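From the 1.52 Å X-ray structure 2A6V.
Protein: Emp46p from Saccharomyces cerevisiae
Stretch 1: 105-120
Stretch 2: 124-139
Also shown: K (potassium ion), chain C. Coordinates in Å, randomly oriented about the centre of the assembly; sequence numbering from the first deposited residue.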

# COMPACT_ATOMS: atom_id res chain seq x y z
N SER A 105 -7.61 8.22 -8.20
CA SER A 105 -7.85 9.63 -8.41
C SER A 105 -7.21 10.45 -7.29
O SER A 105 -7.06 9.96 -6.16
N LYS A 106 -6.86 11.69 -7.57
CA LYS A 106 -6.43 12.63 -6.54
C LYS A 106 -7.55 12.84 -5.52
O LYS A 106 -7.30 13.12 -4.34
N LYS A 107 -8.80 12.71 -5.98
CA LYS A 107 -9.95 12.79 -5.11
C LYS A 107 -10.41 11.38 -4.72
O LYS A 107 -10.91 10.61 -5.54
N PHE A 108 -10.19 11.04 -3.45
CA PHE A 108 -10.54 9.72 -2.95
C PHE A 108 -10.96 9.83 -1.49
O PHE A 108 -10.76 10.86 -0.85
N ASN A 109 -11.57 8.76 -1.01
CA ASN A 109 -12.06 8.68 0.34
C ASN A 109 -11.33 7.53 1.00
O ASN A 109 -11.59 6.35 0.75
N GLY A 110 -10.35 7.87 1.82
CA GLY A 110 -9.61 6.86 2.53
C GLY A 110 -8.24 7.28 2.94
O GLY A 110 -7.98 8.46 3.16
N LEU A 111 -7.36 6.29 3.04
CA LEU A 111 -6.03 6.41 3.59
C LEU A 111 -5.02 5.97 2.55
O LEU A 111 -5.20 4.94 1.91
N MET A 112 -4.01 6.80 2.35
CA MET A 112 -2.89 6.50 1.48
C MET A 112 -1.62 6.60 2.31
O MET A 112 -1.30 7.67 2.85
N ILE A 113 -0.84 5.52 2.36
CA ILE A 113 0.44 5.47 3.03
C ILE A 113 1.49 5.38 1.93
O ILE A 113 1.51 4.41 1.16
N LEU A 114 2.36 6.37 1.84
CA LEU A 114 3.16 6.59 0.68
C LEU A 114 4.63 6.53 1.03
O LEU A 114 5.07 7.20 1.96
N LEU A 115 5.38 5.72 0.28
CA LEU A 115 6.83 5.69 0.28
C LEU A 115 7.29 6.46 -0.94
O LEU A 115 7.03 6.06 -2.08
N ARG A 116 7.94 7.60 -0.71
CA ARG A 116 8.44 8.42 -1.81
C ARG A 116 9.52 9.34 -1.28
O ARG A 116 9.86 9.29 -0.09
N LEU A 117 10.08 10.14 -2.17
CA LEU A 117 10.93 11.25 -1.78
C LEU A 117 10.04 12.45 -1.57
O LEU A 117 9.64 13.14 -2.52
N ASP A 118 9.65 12.65 -0.33
CA ASP A 118 8.82 13.78 -0.01
C ASP A 118 9.61 15.06 -0.28
O ASP A 118 10.82 15.08 -0.16
N ASP A 119 8.93 16.11 -0.71
CA ASP A 119 9.69 17.27 -1.20
C ASP A 119 10.43 17.97 -0.10
O ASP A 119 11.38 18.68 -0.38
N LYS A 120 10.02 17.77 1.14
CA LYS A 120 10.73 18.37 2.28
C LYS A 120 11.38 17.38 3.24
O LYS A 120 12.42 17.69 3.83
N SER A 124 10.93 8.74 2.82
CA SER A 124 10.00 8.74 3.92
C SER A 124 8.73 7.94 3.67
O SER A 124 8.44 7.59 2.52
N VAL A 125 8.02 7.66 4.77
CA VAL A 125 6.63 7.25 4.79
C VAL A 125 5.82 8.48 5.17
O VAL A 125 6.09 9.10 6.20
N THR A 126 4.85 8.83 4.36
CA THR A 126 3.89 9.88 4.68
C THR A 126 2.49 9.35 4.54
O THR A 126 2.20 8.61 3.59
N ALA A 127 1.64 9.64 5.51
CA ALA A 127 0.29 9.11 5.58
C ALA A 127 -0.72 10.23 5.38
O ALA A 127 -0.66 11.25 6.07
N TYR A 128 -1.63 10.03 4.44
CA TYR A 128 -2.59 11.04 4.05
C TYR A 128 -4.00 10.49 4.19
O TYR A 128 -4.27 9.34 3.85
N LEU A 129 -4.91 11.33 4.65
CA LEU A 129 -6.33 11.04 4.65
C LEU A 129 -7.03 11.97 3.69
O LEU A 129 -6.71 13.15 3.60
N ASN A 130 -7.99 11.44 2.94
CA ASN A 130 -8.85 12.26 2.10
C ASN A 130 -10.28 11.78 2.34
O ASN A 130 -10.51 10.61 2.54
N ASP A 131 -11.22 12.72 2.37
CA ASP A 131 -12.63 12.41 2.61
C ASP A 131 -13.48 12.44 1.35
O ASP A 131 -14.72 12.42 1.42
N GLY A 132 -12.84 12.51 0.18
CA GLY A 132 -13.54 12.41 -1.08
C GLY A 132 -14.03 13.73 -1.66
O GLY A 132 -14.56 13.74 -2.77
N THR A 133 -13.84 14.83 -0.94
CA THR A 133 -14.39 16.14 -1.34
C THR A 133 -13.38 17.03 -2.06
O THR A 133 -13.77 17.99 -2.71
N LYS A 134 -12.09 16.73 -1.93
CA LYS A 134 -11.05 17.56 -2.53
C LYS A 134 -9.95 16.72 -3.18
O LYS A 134 -9.78 15.54 -2.87
N ASP A 135 -9.22 17.35 -4.11
CA ASP A 135 -8.07 16.73 -4.77
C ASP A 135 -6.88 16.83 -3.84
O ASP A 135 -6.54 17.91 -3.35
N LEU A 136 -6.23 15.70 -3.61
CA LEU A 136 -4.97 15.68 -2.89
C LEU A 136 -3.88 16.11 -3.85
O LEU A 136 -3.62 15.41 -4.84
N ASP A 137 -3.26 17.26 -3.57
CA ASP A 137 -2.06 17.69 -4.27
C ASP A 137 -0.88 17.25 -3.42
O ASP A 137 -0.73 17.73 -2.30
N ILE A 138 -0.06 16.36 -3.94
CA ILE A 138 0.94 15.70 -3.10
C ILE A 138 1.90 16.72 -2.50
O ILE A 138 2.41 16.51 -1.41
N GLU A 139 2.14 17.83 -3.19
CA GLU A 139 3.04 18.85 -2.66
C GLU A 139 2.41 19.63 -1.50
O GLU A 139 2.95 19.66 -0.40

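Side-chain packing between stretches 105-120 and 124-139 of Emp46p, whose antiparallel strands pair from N109-D131 to R116-S124. A potassium ion anchors the polar contacts at one end: it is bound by Y128 OH (2.9 Å), I138 O (2.6 Å), E139 O (2.9 Å), waters 3 and 5, and one atom from elsewhere in the structure. Water 3 also donates to D118 OD1 (2.7 Å) and D119 OD1 (2.8 Å), so both acids of the first stretch reach the ion's shell through it. R116 (chi1 p, chi2 and chi3 t) lies beside this site, its NH2 salt-bridged to D119 OD1 (3.0 Å) and D118 OD1 (3.4 Å), both weak as hydrogen bonds. I138 CG1 covers one face of its guanidinium, 3.5 Å from R116 CZ. Water 2 accepts from R116 NE (3.0 Å) and T126 OG1 (2.8 Å) and donates to D118 OD1 and Y128 OH (2.7 Å each). Water 1 is hydrogen-bonded to T126 OG1 (2.6 Å), S124 OG (3.0 Å) and L114 O (2.9 Å), linking the hydroxyls of S124 and T126, both p, to the opposing backbone. At the far end, K107 NZ forms a salt bridge to D135 OD2 (3.5 Å) and a weak hydrogen bond to T133 O (3.2 Å). N130 (t) gives its ND2 to K134 O (2.9 Å) within its own stretch, while its CB sits over a face of the F108 ring, 3.7 Å from the centroid; L136 CD1 meets the edge at F108 CE2 (3.7 Å). On the same face of the sheet as Y128, the extended M112 (chi1 and chi2 t) brings CE to Y128 CD2 (3.5 Å) and I138 CD1 (4.0 Å); L114 (t, p) packs CD2 on I138 CD1 (3.6 Å). The other face is aliphatic at I113 (m, t), whose CG2 meets V125 CG1 (3.6 Å).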

# COMPACT_ATOMS: atom_id res chain seq x y z
CB SER A 105 -9.36 9.88 -8.40
OG SER A 105 -9.67 11.24 -8.46
CB LYS A 106 -6.03 13.97 -7.16
CG LYS A 106 -4.74 13.88 -7.97
CD LYS A 106 -4.11 15.25 -8.26
CE LYS A 106 -4.88 16.04 -9.29
NZ LYS A 106 -4.13 17.25 -9.73
CB LYS A 107 -11.09 13.56 -5.80
CG LYS A 107 -12.24 13.90 -4.86
CD LYS A 107 -13.43 14.56 -5.59
CE LYS A 107 -13.05 15.84 -6.32
NZ LYS A 107 -12.42 16.86 -5.43
CB PHE A 108 -9.35 8.74 -3.12
CG PHE A 108 -8.17 9.05 -2.24
CD1 PHE A 108 -8.03 8.46 -0.98
CD2 PHE A 108 -7.21 9.94 -2.66
CE1 PHE A 108 -6.93 8.77 -0.18
CE2 PHE A 108 -6.13 10.25 -1.87
CZ PHE A 108 -5.98 9.67 -0.63
CB ASN A 109 -13.56 8.43 0.34
CG ASN A 109 -14.19 8.75 1.66
OD1 ASN A 109 -13.62 8.49 2.72
ND2 ASN A 109 -15.39 9.34 1.60
CB LEU A 111 -5.92 5.52 4.82
CG LEU A 111 -4.53 5.29 5.41
CD1 LEU A 111 -3.92 6.59 5.99
CD2 LEU A 111 -4.58 4.19 6.47
CB MET A 112 -2.82 7.51 0.34
CG MET A 112 -1.69 7.24 -0.65
SD MET A 112 -1.40 8.48 -1.90
CE MET A 112 -0.75 9.80 -0.91
CB ILE A 113 0.53 4.28 4.01
CG1 ILE A 113 -0.58 4.41 5.07
CG2 ILE A 113 1.91 4.19 4.62
CD1 ILE A 113 -0.67 3.24 6.05
CB LEU A 114 2.82 7.96 0.09
CG LEU A 114 3.63 8.41 -1.09
CD1 LEU A 114 3.47 7.51 -2.31
CD2 LEU A 114 3.20 9.84 -1.43
CB LEU A 115 7.40 4.28 0.22
CG LEU A 115 7.36 3.53 1.55
CD1 LEU A 115 5.93 3.30 2.06
CD2 LEU A 115 8.10 2.25 1.46
CB ARG A 116 7.32 9.23 -2.45
CG ARG A 116 6.84 10.46 -1.71
CD ARG A 116 6.26 11.55 -2.63
NE ARG A 116 5.86 12.73 -1.88
CZ ARG A 116 5.87 13.96 -2.38
NH1 ARG A 116 6.24 14.19 -3.64
NH2 ARG A 116 5.53 14.99 -1.60
CB LEU A 117 12.00 11.50 -2.84
CG LEU A 117 12.82 10.28 -3.25
CD1 LEU A 117 13.94 10.66 -4.14
CD2 LEU A 117 13.33 9.52 -2.06
CB ASP A 118 8.38 13.69 1.44
CG ASP A 118 7.58 14.88 1.86
OD1 ASP A 118 6.36 14.88 1.68
OD2 ASP A 118 8.11 15.87 2.38
CB ASP A 119 8.84 18.24 -2.00
CG ASP A 119 7.58 18.61 -1.32
OD1 ASP A 119 6.63 17.77 -1.28
OD2 ASP A 119 7.41 19.77 -0.88
CB LYS A 120 9.80 19.33 3.01
CG LYS A 120 9.49 20.57 2.15
CD LYS A 120 8.56 21.51 2.84
CE LYS A 120 8.35 22.79 2.00
NZ LYS A 120 7.41 23.73 2.68
CB SER A 124 9.59 10.19 4.26
OG SER A 124 8.94 10.79 3.16
CB VAL A 125 6.38 6.12 5.83
CG1 VAL A 125 4.93 5.71 5.86
CG2 VAL A 125 7.25 4.92 5.57
CB THR A 126 4.09 11.15 3.82
OG1 THR A 126 4.26 10.81 2.43
CG2 THR A 126 5.36 11.89 4.25
CB ALA A 127 0.07 8.40 6.91
CB TYR A 128 -2.38 11.41 2.59
CG TYR A 128 -1.13 12.17 2.27
CD1 TYR A 128 -1.16 13.55 2.13
CD2 TYR A 128 0.08 11.51 2.06
CE1 TYR A 128 -0.02 14.25 1.81
CE2 TYR A 128 1.25 12.24 1.73
CZ TYR A 128 1.17 13.63 1.63
OH TYR A 128 2.30 14.36 1.31
CB LEU A 129 -6.88 11.25 6.06
CG LEU A 129 -6.69 10.14 7.06
CD1 LEU A 129 -7.03 10.65 8.47
CD2 LEU A 129 -7.54 8.94 6.70
CB ASN A 130 -8.44 12.14 0.63
CG ASN A 130 -9.06 13.22 -0.24
OD1 ASN A 130 -9.91 14.00 0.22
ND2 ASN A 130 -8.64 13.27 -1.50
CB ASP A 131 -13.20 13.37 3.65
CG ASP A 131 -13.15 14.83 3.22
OD1 ASP A 131 -12.79 15.13 2.06
OD2 ASP A 131 -13.45 15.75 3.99
CB THR A 133 -14.94 16.91 -0.11
OG1 THR A 133 -13.87 17.28 0.77
CG2 THR A 133 -15.84 16.03 0.76
CB LYS A 134 -10.45 18.49 -1.48
CG LYS A 134 -9.98 19.84 -2.00
CD LYS A 134 -9.11 20.55 -0.97
CE LYS A 134 -8.80 21.99 -1.38
NZ LYS A 134 -7.78 22.62 -0.49
CB ASP A 135 -7.71 17.48 -6.06
CG ASP A 135 -8.55 17.06 -7.25
OD1 ASP A 135 -8.27 17.62 -8.33
OD2 ASP A 135 -9.46 16.21 -7.24
CB LEU A 136 -4.69 14.27 -2.37
CG LEU A 136 -3.59 14.08 -1.31
CD1 LEU A 136 -3.71 12.71 -0.65
CD2 LEU A 136 -2.18 14.21 -1.88
CB ASP A 137 -2.03 19.22 -4.47
CG ASP A 137 -0.63 19.74 -4.75
OD1 ASP A 137 0.13 19.13 -5.53
OD2 ASP A 137 -0.18 20.76 -4.20
CB ILE A 138 1.68 14.58 -3.88
CG1 ILE A 138 2.44 13.66 -2.94
CG2 ILE A 138 2.59 15.17 -4.93
CD1 ILE A 138 1.56 12.95 -1.96
CB GLU A 139 3.47 19.78 -3.80
CG GLU A 139 4.38 20.93 -3.41
CD GLU A 139 4.73 21.82 -4.59
OE1 GLU A 139 3.98 21.82 -5.59
OE2 GLU A 139 5.75 22.53 -4.50
K K C . 2.41 17.21 1.12
O HOH W 1 6.56 9.73 1.74
O HOH W 2 4.64 13.02 0.83
O HOH W 3 5.23 17.24 1.06
O HOH W 4 5.35 20.79 0.03
O HOH W 5 2.74 18.62 3.58